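Local structure of naphthalene dioxygenase large subunit (Rhodococcus sp., 2B1X) at residues I72-E77 / R82-A87; V95-M100 / R107-G112; G212-T217 / Q235-G240; E241-G246 / L251-P256. The protein is the large subunit of a Rieske-type non-haem iron oxygenase, holding an Fe2/S2 cluster in its Rieske domain and a single iron ion in its catalytic domain. One frame throughout, in Å; residues are numbered along the deposited sequence.

Contact 1: residues I72-E77 / R82-A87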
loop_
_atom_site.group_PDB
_atom_site.type_symbol
_atom_site.label_atom_id
_atom_site.label_comp_id
_atom_site.label_asym_id
_atom_site.label_seq_id
_atom_site.Cartn_x
_atom_site.Cartn_y
_atom_site.Cartn_z
ATOM N N ILE A 72 -18.376 -20.289 4.481
ATOM C CA ILE A 72 -19.505 -20.475 3.561
ATOM C C ILE A 72 -20.786 -20.619 4.392
ATOM O O ILE A 72 -20.872 -21.481 5.284
ATOM C CB ILE A 72 -19.301 -21.767 2.701
ATOM C CG1 ILE A 72 -18.066 -21.645 1.812
ATOM C CG2 ILE A 72 -20.500 -22.047 1.850
ATOM C CD1 ILE A 72 -17.553 -23.032 1.370
ATOM N N VAL A 73 -21.777 -19.778 4.100
ATOM C CA VAL A 73 -23.040 -19.869 4.793
ATOM C C VAL A 73 -24.035 -20.302 3.736
ATOM O O VAL A 73 -24.242 -19.583 2.781
ATOM C CB VAL A 73 -23.428 -18.506 5.463
ATOM C CG1 VAL A 73 -24.828 -18.599 6.140
ATOM C CG2 VAL A 73 -22.363 -18.116 6.473
ATOM N N CYS A 74 -24.605 -21.491 3.878
ATOM C CA CYS A 74 -25.402 -22.053 2.790
ATOM C C CYS A 74 -26.643 -22.788 3.263
ATOM O O CYS A 74 -26.771 -23.120 4.439
ATOM C CB CYS A 74 -24.546 -22.958 1.899
ATOM S SG CYS A 74 -23.889 -24.446 2.698
ATOM N N ARG A 75 -27.586 -22.974 2.351
ATOM C CA ARG A 75 -28.719 -23.858 2.583
ATOM C C ARG A 75 -28.360 -25.136 1.848
ATOM O O ARG A 75 -28.152 -25.126 0.624
ATOM C CB ARG A 75 -30.020 -23.261 2.029
ATOM C CG ARG A 75 -31.306 -24.033 2.465
ATOM C CD ARG A 75 -32.604 -23.366 2.048
ATOM N NE ARG A 75 -32.725 -21.979 2.504
ATOM C CZ ARG A 75 -33.274 -21.582 3.656
ATOM N NH1 ARG A 75 -33.756 -22.452 4.522
ATOM N NH2 ARG A 75 -33.333 -20.299 3.939
ATOM N N ASP A 76 -28.257 -26.239 2.578
ATOM C CA ASP A 76 -27.717 -27.456 1.943
ATOM C C ASP A 76 -28.796 -28.232 1.188
ATOM O O ASP A 76 -29.972 -27.805 1.149
ATOM C CB ASP A 76 -26.900 -28.329 2.923
ATOM C CG ASP A 76 -27.750 -29.049 3.966
ATOM O OD1 ASP A 76 -29.009 -29.150 3.846
ATOM O OD2 ASP A 76 -27.209 -29.545 4.971
ATOM N N GLU A 77 -28.415 -29.364 0.598
ATOM C CA GLU A 77 -29.367 -30.136 -0.213
ATOM C C GLU A 77 -30.529 -30.766 0.590
ATOM O O GLU A 77 -31.531 -31.153 0.003
ATOM C CB GLU A 77 -28.651 -31.143 -1.132
ATOM C CG GLU A 77 -27.679 -30.470 -2.114
ATOM C CD GLU A 77 -28.351 -29.796 -3.321
ATOM O OE1 GLU A 77 -28.894 -30.529 -4.183
ATOM O OE2 GLU A 77 -28.326 -28.546 -3.421
ATOM N N ARG A 82 -26.120 -24.169 7.015
ATOM C CA ARG A 82 -24.770 -24.543 7.400
ATOM C C ARG A 82 -23.861 -23.345 7.372
ATOM O O ARG A 82 -24.111 -22.401 6.618
ATOM C CB ARG A 82 -24.194 -25.553 6.403
ATOM C CG ARG A 82 -25.019 -26.781 6.251
ATOM C CD ARG A 82 -24.801 -27.774 7.365
ATOM N NE ARG A 82 -25.651 -28.958 7.251
ATOM C CZ ARG A 82 -25.364 -30.119 7.827
ATOM N NH1 ARG A 82 -24.238 -30.247 8.546
ATOM N NH2 ARG A 82 -26.190 -31.158 7.684
ATOM N N GLY A 83 -22.813 -23.408 8.195
ATOM C CA GLY A 83 -21.691 -22.496 8.164
ATOM C C GLY A 83 -20.418 -23.342 8.171
ATOM O O GLY A 83 -20.160 -24.039 9.144
ATOM N N HIS A 84 -19.661 -23.286 7.067
ATOM C CA HIS A 84 -18.453 -24.080 6.864
ATOM C C HIS A 84 -17.254 -23.185 6.735
ATOM O O HIS A 84 -17.266 -22.288 5.898
ATOM C CB HIS A 84 -18.496 -24.802 5.511
ATOM C CG HIS A 84 -19.713 -25.624 5.262
ATOM N ND1 HIS A 84 -20.080 -26.691 6.068
ATOM C CD2 HIS A 84 -20.604 -25.591 4.246
ATOM C CE1 HIS A 84 -21.177 -27.241 5.582
ATOM N NE2 HIS A 84 -21.498 -26.609 4.466
ATOM N N LEU A 85 -16.180 -23.453 7.475
ATOM C CA LEU A 85 -14.931 -22.755 7.246
ATOM C C LEU A 85 -14.482 -22.983 5.801
ATOM O O LEU A 85 -14.389 -24.138 5.334
ATOM C CB LEU A 85 -13.828 -23.223 8.237
ATOM C CG LEU A 85 -12.452 -22.538 8.089
ATOM C CD1 LEU A 85 -12.547 -21.108 8.623
ATOM C CD2 LEU A 85 -11.345 -23.332 8.834
ATOM N N ASN A 86 -14.179 -21.896 5.090
ATOM C CA ASN A 86 -13.868 -21.975 3.669
ATOM C C ASN A 86 -12.409 -22.352 3.396
ATOM O O ASN A 86 -11.655 -21.611 2.734
ATOM C CB ASN A 86 -14.233 -20.668 2.984
ATOM C CG ASN A 86 -14.160 -20.764 1.471
ATOM O OD1 ASN A 86 -14.146 -21.854 0.911
ATOM N ND2 ASN A 86 -14.072 -19.608 0.805
ATOM N N ALA A 87 -12.030 -23.523 3.889
ATOM C CA ALA A 87 -10.642 -23.964 3.927
ATOM C C ALA A 87 -10.673 -25.457 3.809
ATOM O O ALA A 87 -11.143 -26.137 4.721
ATOM C CB ALA A 87 -9.957 -23.530 5.245
HETATM O O HOH W 1 -28.777 -31.703 5.649
#

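Contact 2: residues V95-M100 / R107-G112. With FES (Fe2/s2 (inorganic) cluster), chain H.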
loop_
_atom_site.group_PDB
_atom_site.type_symbol
_atom_site.label_atom_id
_atom_site.label_comp_id
_atom_site.label_asym_id
_atom_site.label_seq_id
_atom_site.Cartn_x
_atom_site.Cartn_y
_atom_site.Cartn_z
ATOM N N VAL A 95 -12.479 -23.518 -0.949
ATOM C CA VAL A 95 -13.256 -24.423 -1.806
ATOM C C VAL A 95 -14.364 -23.636 -2.513
ATOM O O VAL A 95 -15.132 -24.171 -3.325
ATOM C CB VAL A 95 -13.822 -25.628 -1.017
ATOM C CG1 VAL A 95 -12.639 -26.470 -0.472
ATOM C CG2 VAL A 95 -14.760 -25.188 0.124
ATOM N N CYS A 96 -14.461 -22.360 -2.184
ATOM C CA CYS A 96 -15.354 -21.468 -2.908
ATOM C C CYS A 96 -14.692 -20.100 -2.977
ATOM O O CYS A 96 -14.437 -19.502 -1.941
ATOM C CB CYS A 96 -16.700 -21.417 -2.183
ATOM S SG CYS A 96 -17.778 -20.239 -2.937
ATOM N N ARG A 97 -14.340 -19.638 -4.180
ATOM C CA ARG A 97 -13.714 -18.323 -4.342
ATOM C C ARG A 97 -14.673 -17.236 -4.886
ATOM O O ARG A 97 -14.235 -16.078 -5.109
ATOM C CB ARG A 97 -12.432 -18.398 -5.184
ATOM C CG ARG A 97 -11.166 -18.847 -4.467
ATOM C CD ARG A 97 -10.029 -19.368 -5.436
ATOM N NE ARG A 97 -10.564 -20.313 -6.432
ATOM C CZ ARG A 97 -10.380 -20.284 -7.762
ATOM N NH1 ARG A 97 -9.601 -19.377 -8.386
ATOM N NH2 ARG A 97 -11.040 -21.174 -8.494
ATOM N N ALA A 98 -15.966 -17.577 -5.030
ATOM C CA ALA A 98 -17.016 -16.605 -5.360
ATOM C C ALA A 98 -17.600 -15.998 -4.066
ATOM O O ALA A 98 -17.423 -16.567 -3.001
ATOM C CB ALA A 98 -18.116 -17.267 -6.179
ATOM N N GLU A 99 -18.292 -14.868 -4.158
ATOM C CA GLU A 99 -18.856 -14.209 -2.979
ATOM C C GLU A 99 -20.249 -14.764 -2.654
ATOM O O GLU A 99 -20.735 -14.647 -1.543
ATOM C CB GLU A 99 -18.918 -12.686 -3.195
ATOM C CG GLU A 99 -17.530 -12.062 -3.295
ATOM C CD GLU A 99 -17.522 -10.575 -3.662
ATOM O OE1 GLU A 99 -18.368 -9.819 -3.151
ATOM O OE2 GLU A 99 -16.616 -10.158 -4.422
ATOM N N MET A 100 -20.851 -15.396 -3.646
ATOM C CA MET A 100 -22.183 -15.990 -3.550
ATOM C C MET A 100 -22.461 -16.818 -4.794
ATOM O O MET A 100 -21.728 -16.719 -5.794
ATOM C CB MET A 100 -23.260 -14.910 -3.351
ATOM C CG MET A 100 -23.245 -13.802 -4.376
ATOM S SD MET A 100 -24.530 -12.517 -4.059
ATOM C CE MET A 100 -25.085 -12.362 -5.608
ATOM N N ARG A 107 -15.794 -28.220 -4.801
ATOM C CA ARG A 107 -14.651 -28.993 -5.243
ATOM C C ARG A 107 -13.405 -28.139 -5.143
ATOM O O ARG A 107 -13.360 -27.061 -5.732
ATOM C CB ARG A 107 -14.881 -29.373 -6.687
ATOM C CG ARG A 107 -13.943 -30.358 -7.204
ATOM C CD ARG A 107 -14.602 -31.700 -7.409
ATOM N NE ARG A 107 -14.618 -32.039 -8.816
ATOM C CZ ARG A 107 -13.808 -32.920 -9.384
ATOM N NH1 ARG A 107 -12.899 -33.582 -8.658
ATOM N NH2 ARG A 107 -13.912 -33.135 -10.688
ATOM N N CYS A 108 -12.407 -28.622 -4.400
ATOM C CA CYS A 108 -11.184 -27.889 -4.150
ATOM C C CYS A 108 -10.316 -27.900 -5.389
ATOM O O CYS A 108 -9.980 -28.973 -5.892
ATOM C CB CYS A 108 -10.400 -28.492 -2.974
ATOM S SG CYS A 108 -8.825 -27.661 -2.700
ATOM N N PRO A 109 -9.919 -26.724 -5.897
ATOM C CA PRO A 109 -9.122 -26.689 -7.129
ATOM C C PRO A 109 -7.729 -27.320 -6.984
ATOM O O PRO A 109 -7.165 -27.779 -7.993
ATOM C CB PRO A 109 -9.004 -25.191 -7.427
ATOM C CG PRO A 109 -10.104 -24.568 -6.672
ATOM C CD PRO A 109 -10.208 -25.372 -5.390
ATOM N N TYR A 110 -7.183 -27.372 -5.772
ATOM C CA TYR A 110 -5.802 -27.842 -5.605
ATOM C C TYR A 110 -5.649 -29.350 -5.931
ATOM O O TYR A 110 -5.017 -29.723 -6.941
ATOM C CB TYR A 110 -5.268 -27.466 -4.219
ATOM C CG TYR A 110 -3.734 -27.372 -4.075
ATOM C CD1 TYR A 110 -3.167 -26.910 -2.885
ATOM C CD2 TYR A 110 -2.872 -27.756 -5.122
ATOM C CE1 TYR A 110 -1.796 -26.796 -2.716
ATOM C CE2 TYR A 110 -1.455 -27.696 -4.961
ATOM C CZ TYR A 110 -0.933 -27.201 -3.747
ATOM O OH TYR A 110 0.428 -27.092 -3.549
ATOM N N HIS A 111 -6.260 -30.222 -5.145
ATOM C CA HIS A 111 -6.196 -31.649 -5.495
ATOM C C HIS A 111 -7.539 -32.304 -5.803
ATOM O O HIS A 111 -7.577 -33.493 -6.079
ATOM C CB HIS A 111 -5.424 -32.472 -4.447
ATOM C CG HIS A 111 -4.149 -31.828 -3.993
ATOM N ND1 HIS A 111 -4.122 -30.805 -3.070
ATOM C CD2 HIS A 111 -2.858 -32.088 -4.304
ATOM C CE1 HIS A 111 -2.874 -30.435 -2.852
ATOM N NE2 HIS A 111 -2.088 -31.188 -3.601
ATOM N N GLY A 112 -8.625 -31.541 -5.756
ATOM C CA GLY A 112 -9.937 -32.074 -6.113
ATOM C C GLY A 112 -10.751 -32.814 -5.054
ATOM O O GLY A 112 -11.663 -33.512 -5.421
HETATM FE FE1 FES H . -5.545 -30.516 -1.526
HETATM FE FE2 FES H . -7.883 -29.082 -1.256
HETATM S S1 FES H . -7.590 -31.018 -2.305
HETATM S S2 FES H . -5.809 -28.483 -0.659
#

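Contact 3: residues G212-T217 / Q235-G240. With FE (Fe (III) ion), chain G.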
loop_
_atom_site.group_PDB
_atom_site.type_symbol
_atom_site.label_atom_id
_atom_site.label_comp_id
_atom_site.label_asym_id
_atom_site.label_seq_id
_atom_site.Cartn_x
_atom_site.Cartn_y
_atom_site.Cartn_z
ATOM N N GLY A 212 -26.492 4.440 20.319
ATOM C CA GLY A 212 -27.046 5.442 21.208
ATOM C C GLY A 212 -27.121 6.864 20.700
ATOM O O GLY A 212 -27.755 7.689 21.331
ATOM N N ASP A 213 -26.544 7.147 19.540
ATOM C CA ASP A 213 -26.249 8.558 19.207
ATOM C C ASP A 213 -27.211 9.213 18.215
ATOM O O ASP A 213 -27.091 9.016 16.996
ATOM C CB ASP A 213 -24.794 8.646 18.689
ATOM C CG ASP A 213 -24.235 10.076 18.718
ATOM O OD1 ASP A 213 -24.939 11.060 18.426
ATOM O OD2 ASP A 213 -23.071 10.295 19.018
ATOM N N ALA A 214 -28.174 9.966 18.739
ATOM C CA ALA A 214 -28.997 10.850 17.949
ATOM C C ALA A 214 -28.404 12.260 17.946
ATOM O O ALA A 214 -28.574 13.007 16.980
ATOM C CB ALA A 214 -30.400 10.877 18.522
ATOM N N TYR A 215 -27.730 12.599 19.050
ATOM C CA TYR A 215 -27.068 13.909 19.290
ATOM C C TYR A 215 -26.321 14.460 18.078
ATOM O O TYR A 215 -26.441 15.660 17.798
ATOM C CB TYR A 215 -26.081 13.772 20.460
ATOM C CG TYR A 215 -25.422 15.050 20.981
ATOM C CD1 TYR A 215 -26.096 16.292 21.002
ATOM C CD2 TYR A 215 -24.114 15.005 21.459
ATOM C CE1 TYR A 215 -25.451 17.449 21.502
ATOM C CE2 TYR A 215 -23.481 16.140 21.938
ATOM C CZ TYR A 215 -24.137 17.337 21.978
ATOM O OH TYR A 215 -23.454 18.432 22.477
ATOM N N HIS A 216 -25.606 13.587 17.353
ATOM C CA HIS A 216 -24.786 13.971 16.170
ATOM C C HIS A 216 -25.563 14.518 14.977
ATOM O O HIS A 216 -25.026 15.235 14.150
ATOM C CB HIS A 216 -23.838 12.823 15.722
ATOM C CG HIS A 216 -24.482 11.788 14.846
ATOM N ND1 HIS A 216 -25.415 10.884 15.320
ATOM C CD2 HIS A 216 -24.352 11.530 13.518
ATOM C CE1 HIS A 216 -25.813 10.108 14.324
ATOM N NE2 HIS A 216 -25.182 10.472 13.222
ATOM N N THR A 217 -26.830 14.178 14.898
ATOM C CA THR A 217 -27.681 14.642 13.797
ATOM C C THR A 217 -27.548 16.144 13.563
ATOM O O THR A 217 -27.272 16.541 12.446
ATOM C CB THR A 217 -29.137 14.297 14.068
ATOM O OG1 THR A 217 -29.291 12.883 14.127
ATOM C CG2 THR A 217 -30.028 14.710 12.879
ATOM N N GLN A 235 -34.570 19.754 19.405
ATOM C CA GLN A 235 -35.064 18.966 20.518
ATOM C C GLN A 235 -35.691 17.666 20.053
ATOM O O GLN A 235 -36.320 16.975 20.855
ATOM C CB GLN A 235 -36.142 19.750 21.275
ATOM C CG GLN A 235 -35.666 21.021 21.949
ATOM C CD GLN A 235 -36.701 21.545 22.924
ATOM O OE1 GLN A 235 -37.905 21.578 22.603
ATOM N NE2 GLN A 235 -36.256 21.933 24.113
ATOM N N PHE A 236 -35.544 17.327 18.766
ATOM C CA PHE A 236 -36.229 16.151 18.218
ATOM C C PHE A 236 -36.045 14.844 19.015
ATOM O O PHE A 236 -36.963 14.032 19.099
ATOM C CB PHE A 236 -35.881 15.945 16.732
ATOM C CG PHE A 236 -34.616 15.154 16.507
ATOM C CD1 PHE A 236 -34.671 13.812 16.088
ATOM C CD2 PHE A 236 -33.373 15.749 16.697
ATOM C CE1 PHE A 236 -33.495 13.081 15.869
ATOM C CE2 PHE A 236 -32.203 15.026 16.498
ATOM C CZ PHE A 236 -32.268 13.686 16.072
ATOM N N ALA A 237 -34.871 14.651 19.603
ATOM C CA ALA A 237 -34.568 13.395 20.295
ATOM C C ALA A 237 -35.104 13.334 21.719
ATOM O O ALA A 237 -35.120 12.261 22.334
ATOM C CB ALA A 237 -33.099 13.074 20.232
ATOM N N LEU A 238 -35.639 14.458 22.210
ATOM C CA LEU A 238 -36.347 14.459 23.476
ATOM C C LEU A 238 -37.635 13.630 23.409
ATOM O O LEU A 238 -38.134 13.155 24.448
ATOM C CB LEU A 238 -36.662 15.898 23.937
ATOM C CG LEU A 238 -35.487 16.832 24.261
ATOM C CD1 LEU A 238 -36.016 18.135 24.881
ATOM C CD2 LEU A 238 -34.412 16.164 25.169
ATOM N N TYR A 239 -38.181 13.465 22.200
ATOM C CA TYR A 239 -39.442 12.718 22.012
ATOM C C TYR A 239 -39.100 11.283 21.667
ATOM O O TYR A 239 -39.495 10.762 20.625
ATOM C CB TYR A 239 -40.319 13.351 20.931
ATOM C CG TYR A 239 -40.541 14.834 21.175
ATOM C CD1 TYR A 239 -39.734 15.779 20.549
ATOM C CD2 TYR A 239 -41.556 15.281 22.039
ATOM C CE1 TYR A 239 -39.895 17.127 20.791
ATOM C CE2 TYR A 239 -41.734 16.644 22.283
ATOM C CZ TYR A 239 -40.904 17.562 21.655
ATOM O OH TYR A 239 -41.058 18.922 21.861
ATOM N N GLY A 240 -38.318 10.666 22.547
ATOM C CA GLY A 240 -37.828 9.330 22.315
ATOM C C GLY A 240 -37.447 8.610 23.591
ATOM O O GLY A 240 -37.566 9.154 24.700
HETATM FE FE FE G . -25.232 9.853 11.217
HETATM O O HOH W 2 -27.377 9.329 11.377
HETATM O O HOH W 3 -25.026 7.665 11.817
#

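Contact 4: residues E241-G246 / L251-P256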
loop_
_atom_site.group_PDB
_atom_site.type_symbol
_atom_site.label_atom_id
_atom_site.label_comp_id
_atom_site.label_asym_id
_atom_site.label_seq_id
_atom_site.Cartn_x
_atom_site.Cartn_y
_atom_site.Cartn_z
ATOM N N GLU A 241 -36.955 7.387 23.412
ATOM C CA GLU A 241 -36.515 6.527 24.503
ATOM C C GLU A 241 -35.139 5.948 24.191
ATOM O O GLU A 241 -34.866 5.610 23.058
ATOM C CB GLU A 241 -37.536 5.422 24.706
ATOM C CG GLU A 241 -37.507 4.798 26.091
ATOM C CD GLU A 241 -38.298 5.584 27.145
ATOM O OE1 GLU A 241 -39.039 6.525 26.798
ATOM O OE2 GLU A 241 -38.220 5.217 28.343
ATOM N N HIS A 242 -34.277 5.884 25.199
ATOM C CA HIS A 242 -32.878 5.373 25.113
ATOM C C HIS A 242 -32.805 4.095 25.971
ATOM O O HIS A 242 -32.989 4.165 27.189
ATOM C CB HIS A 242 -31.952 6.450 25.699
ATOM C CG HIS A 242 -30.477 6.261 25.446
ATOM N ND1 HIS A 242 -29.859 6.704 24.301
ATOM C CD2 HIS A 242 -29.489 5.788 26.239
ATOM C CE1 HIS A 242 -28.561 6.468 24.367
ATOM N NE2 HIS A 242 -28.303 5.931 25.547
ATOM N N ILE A 243 -32.572 2.930 25.347
ATOM C CA ILE A 243 -32.752 1.628 26.017
ATOM C C ILE A 243 -31.547 0.710 25.894
ATOM O O ILE A 243 -30.982 0.546 24.811
ATOM C CB ILE A 243 -33.969 0.862 25.421
ATOM C CG1 ILE A 243 -35.266 1.689 25.520
ATOM C CG2 ILE A 243 -34.087 -0.566 26.028
ATOM C CD1 ILE A 243 -36.094 1.623 24.231
ATOM N N HIS A 244 -31.139 0.095 26.995
ATOM C CA HIS A 244 -30.090 -0.894 26.852
ATOM C C HIS A 244 -30.407 -2.123 27.638
ATOM O O HIS A 244 -31.249 -2.124 28.528
ATOM C CB HIS A 244 -28.696 -0.355 27.179
ATOM C CG HIS A 244 -28.422 -0.194 28.636
ATOM N ND1 HIS A 244 -28.662 0.982 29.317
ATOM C CD2 HIS A 244 -27.910 -1.055 29.544
ATOM C CE1 HIS A 244 -28.295 0.839 30.575
ATOM N NE2 HIS A 244 -27.828 -0.387 30.739
ATOM N N THR A 245 -29.639 -3.140 27.324
ATOM C CA THR A 245 -29.906 -4.504 27.713
ATOM C C THR A 245 -28.551 -5.063 28.207
ATOM O O THR A 245 -27.555 -4.359 28.130
ATOM C CB THR A 245 -30.418 -5.091 26.386
ATOM O OG1 THR A 245 -31.808 -5.368 26.495
ATOM C CG2 THR A 245 -29.682 -6.310 25.880
ATOM N N GLY A 246 -28.504 -6.287 28.729
ATOM C CA GLY A 246 -27.228 -6.918 29.032
ATOM C C GLY A 246 -26.480 -7.262 27.736
ATOM O O GLY A 246 -27.014 -7.059 26.654
ATOM N N LEU A 251 -30.378 0.464 21.990
ATOM C CA LEU A 251 -31.092 1.127 20.896
ATOM C C LEU A 251 -31.760 2.411 21.367
ATOM O O LEU A 251 -31.914 2.641 22.567
ATOM C CB LEU A 251 -32.190 0.228 20.340
ATOM C CG LEU A 251 -33.415 -0.118 21.182
ATOM C CD1 LEU A 251 -34.606 -0.452 20.260
ATOM C CD2 LEU A 251 -33.146 -1.270 22.160
ATOM N N GLY A 252 -32.175 3.230 20.409
ATOM C CA GLY A 252 -33.035 4.373 20.704
ATOM C C GLY A 252 -34.225 4.371 19.778
ATOM O O GLY A 252 -34.122 3.902 18.660
ATOM N N ILE A 253 -35.356 4.887 20.275
ATOM C CA ILE A 253 -36.583 4.996 19.510
ATOM C C ILE A 253 -37.061 6.444 19.611
ATOM O O ILE A 253 -37.226 6.976 20.731
ATOM C CB ILE A 253 -37.663 4.026 20.086
ATOM C CG1 ILE A 253 -37.087 2.613 20.236
ATOM C CG2 ILE A 253 -38.960 4.063 19.209
ATOM C CD1 ILE A 253 -38.047 1.557 20.791
ATOM N N ILE A 254 -37.252 7.080 18.461
ATOM C CA ILE A 254 -37.673 8.476 18.416
ATOM C C ILE A 254 -38.994 8.623 17.638
ATOM O O ILE A 254 -39.171 8.010 16.591
ATOM C CB ILE A 254 -36.581 9.378 17.803
ATOM C CG1 ILE A 254 -35.296 9.320 18.626
ATOM C CG2 ILE A 254 -37.093 10.849 17.723
ATOM C CD1 ILE A 254 -34.086 10.093 18.002
ATOM N N GLY A 255 -39.929 9.402 18.165
ATOM C CA GLY A 255 -41.174 9.693 17.450
ATOM C C GLY A 255 -41.347 11.188 17.188
ATOM O O GLY A 255 -40.483 11.986 17.601
ATOM N N PRO A 256 -42.434 11.586 16.514
ATOM C CA PRO A 256 -42.700 13.017 16.284
ATOM C C PRO A 256 -43.200 13.729 17.549
ATOM O O PRO A 256 -43.736 13.058 18.439
ATOM C CB PRO A 256 -43.800 13.000 15.227
ATOM C CG PRO A 256 -44.533 11.745 15.479
ATOM C CD PRO A 256 -43.487 10.740 15.923
#

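Contact 1: residues I72-E77 / R82-A87
D76 and R82 form a salt bridge near the turn end of this hairpin, with D76 OD2 2.8 Å from R82 NE. A single carboxylate oxygen, OD2, takes both guanidinium bonds, that from NH2 being weak; the carboxylate and guanidinium planes stand 45° apart, and NE meets OD2 on its anti side. A water donates to the same OD2. D76 OD1 takes the backbone N-H groups of G78 and E80, so one carboxylate serves both the turn and the facing strand.

The antiparallel ladder follows. I72 N lies 2.7 Å from H84 O and H84 N returns the bond to I72 O; C74 and R82 pair likewise. Between them, at the non-hydrogen-bonded pair V73-G83, G83 CA approaches I72 O to 3.2 Å.

On the face carrying I72, C74, R82 and H84, C74 SG is tucked between its own N and carbonyl carbon (chi1 64°). C74 SG meets the H84 ring obliquely, 3.7 Å from H84 NE2, which bonds to N117 O. I72 CD1 touches N86 OD1, while N86 ND2 reaches Q70.

Strand 69-75 lies between strand 81-85 and strand 60-66, whose Y61 packs on I72 and C74.

Contact 2: residues V95-M100 / R107-G112
V95 lays its CG1 methyl against CB of C108, 3.9 Å away, and so rests on the CB of a cluster ligand. C88, the other cysteine ligand, also touches V95, which thus packs against both cysteines. The second point of contact lies further out, where the R97 and P109 side chains run antiparallel past one another and R97 NH2 comes within 4.0 Å of P109 CG. The charge of R97 is answered elsewhere: NH1 forms a salt bridge with E374 of the second subunit.

The segment 107-112 supplies one ligand to each iron of the Fe2/S2 cluster. C108 SG, anti to its backbone N (chi1 177°), binds FE2 at 2.2 Å and weakly accepts the N-H of Y110. H111 ND1 binds FE1 at 2.1 Å, and S1 lies at the edge of the imidazole in its plane. CE1 of H111 sits 3.3 Å above the centre of the Y110 ring, so the tyrosine covers one side of the ligand. Y110 CB and CD1 also lean on S2. G112 closes the loop with a positive phi, and G112 N is 3.6 Å from S1.

C88 and H90 complete the two irons, giving one a pair of cysteines and the other a pair of histidines, the signature of a Rieske centre. In such centres the reducing electron resides on the histidine-bound iron. The far nitrogen of H111, NE2, hydrogen-bonds to D213 of the second subunit, an arrangement consistent with electrons passing between subunits.

Contact 3: residues G212-T217 / Q235-G240
The turn that delivers the iron ligand H216 is backed by a short 3-10 segment, A214 and T217 meeting F236 and A237. A214 CB touches A237 CB at 3.9 Å. F236 reaches the turn with the far end of its ring: F236 CZ is 3.6 Å from T217 OG1 and also near T217 CB, while A214 O lies at the ring edge, near its plane. With CG between the backbone N and carbonyl carbon (chi1 86°), the F236 ring has A237 CB over the centre of one face. I254 of strand 250-254 touches A214, F236 and A237, and so contacts both segments.

Polar bonds within the segment 212-217 shape the turn. A214 O accepts twice, from T217 N, closing a type I turn, and from T217 OG1 at 2.9 Å, the hydroxyl lying in the carbonyl plane on a lone pair. D213 OD1 likewise holds two donors. H216 N meets D213 OD1 almost in line with the C-O bond at 2.8 Å, an Asx motif. H216 ND1, by contrast, comes to the same oxygen from above the carboxylate plane, 66° out of it. Held by D213 at ND1 and by the metal at NE2, the H216 ring is restrained in rotation; H216 NE2 binds the iron at 2.1 Å beside two waters.

The other oxygen of D213, OD2, bonds the third subunit, so this aspartate links the two metal centres. H216, H221 and D372 together make the two-histidine, one-carboxylate site of Rieske non-haem iron oxygenases.

Contact 4: residues E241-G246 / L251-P256
E241 with I253 and I243 with L251 are the two hydrogen-bonded pairs of this antiparallel hairpin, and each pair exchanges both of its backbone bonds. E241 N reaches I253 O at 2.7 Å, and I253 N returns to E241 O at 2.9 Å. In the second pair I243 N points at L251 O almost in line with the carbonyl, the C=O...N angle being 172°. L251 O also accepts from ND2 of N423, so this carbonyl ties the hairpin to helix 422-436. Between the two pairs H242 faces G252 without backbone bonds between the two; here G252 CA makes a CA-H...O contact of 3.2 Å with E241 O.

Apolar contacts gather on the face of E241, I243, L251 and I253. The I243 and L251 side chains run alongside each other, with I243 CB 4.0 Å from L251 CD2. That methyl is brought over by a leucine side chain whose CG sits between its own N and carbonyl carbon (chi1 68°). The other end of I243, CD1, meets CD1 of I253 at 4.0 Å, linking the two hydrogen-bonded pairs across the intervening H242-G252 pair. Y176 of helix 174-181 packs on both I243 and L251.

The polar side chain of H242, on the opposite face, finds its partners outside the hairpin: D418 OD1 engages ND1 and the backbone N of N423 engages NE2.

Strand 413-415 pairs beyond strand 240-244, and strand 293-298 beyond strand 250-254. A hairpin within a broad antiparallel sheet is consistent with the Bet v 1-like (helix-grip) fold assigned to this domain.

In the fold
The four contacts follow one another along the chain and fall into two groups. Contacts 1 and 2 belong to the Rieske domain, their centres 12 Å apart, and join where N86 bonds the backbone of C96 and I72 packs on V95. Contacts 3 and 4 belong to the catalytic domain, 10 Å apart between centres, with Y239 O probably hydrogen-bonded to G255 N. Across the chain the groups stand far apart: contacts 2 and 3, which hold ligands of the two metal centres, are 48 Å apart between centres. The assembly bypasses this gap by bringing contact 2 of one subunit against contact 3 of another, pairing cluster and iron between neighbouring chains.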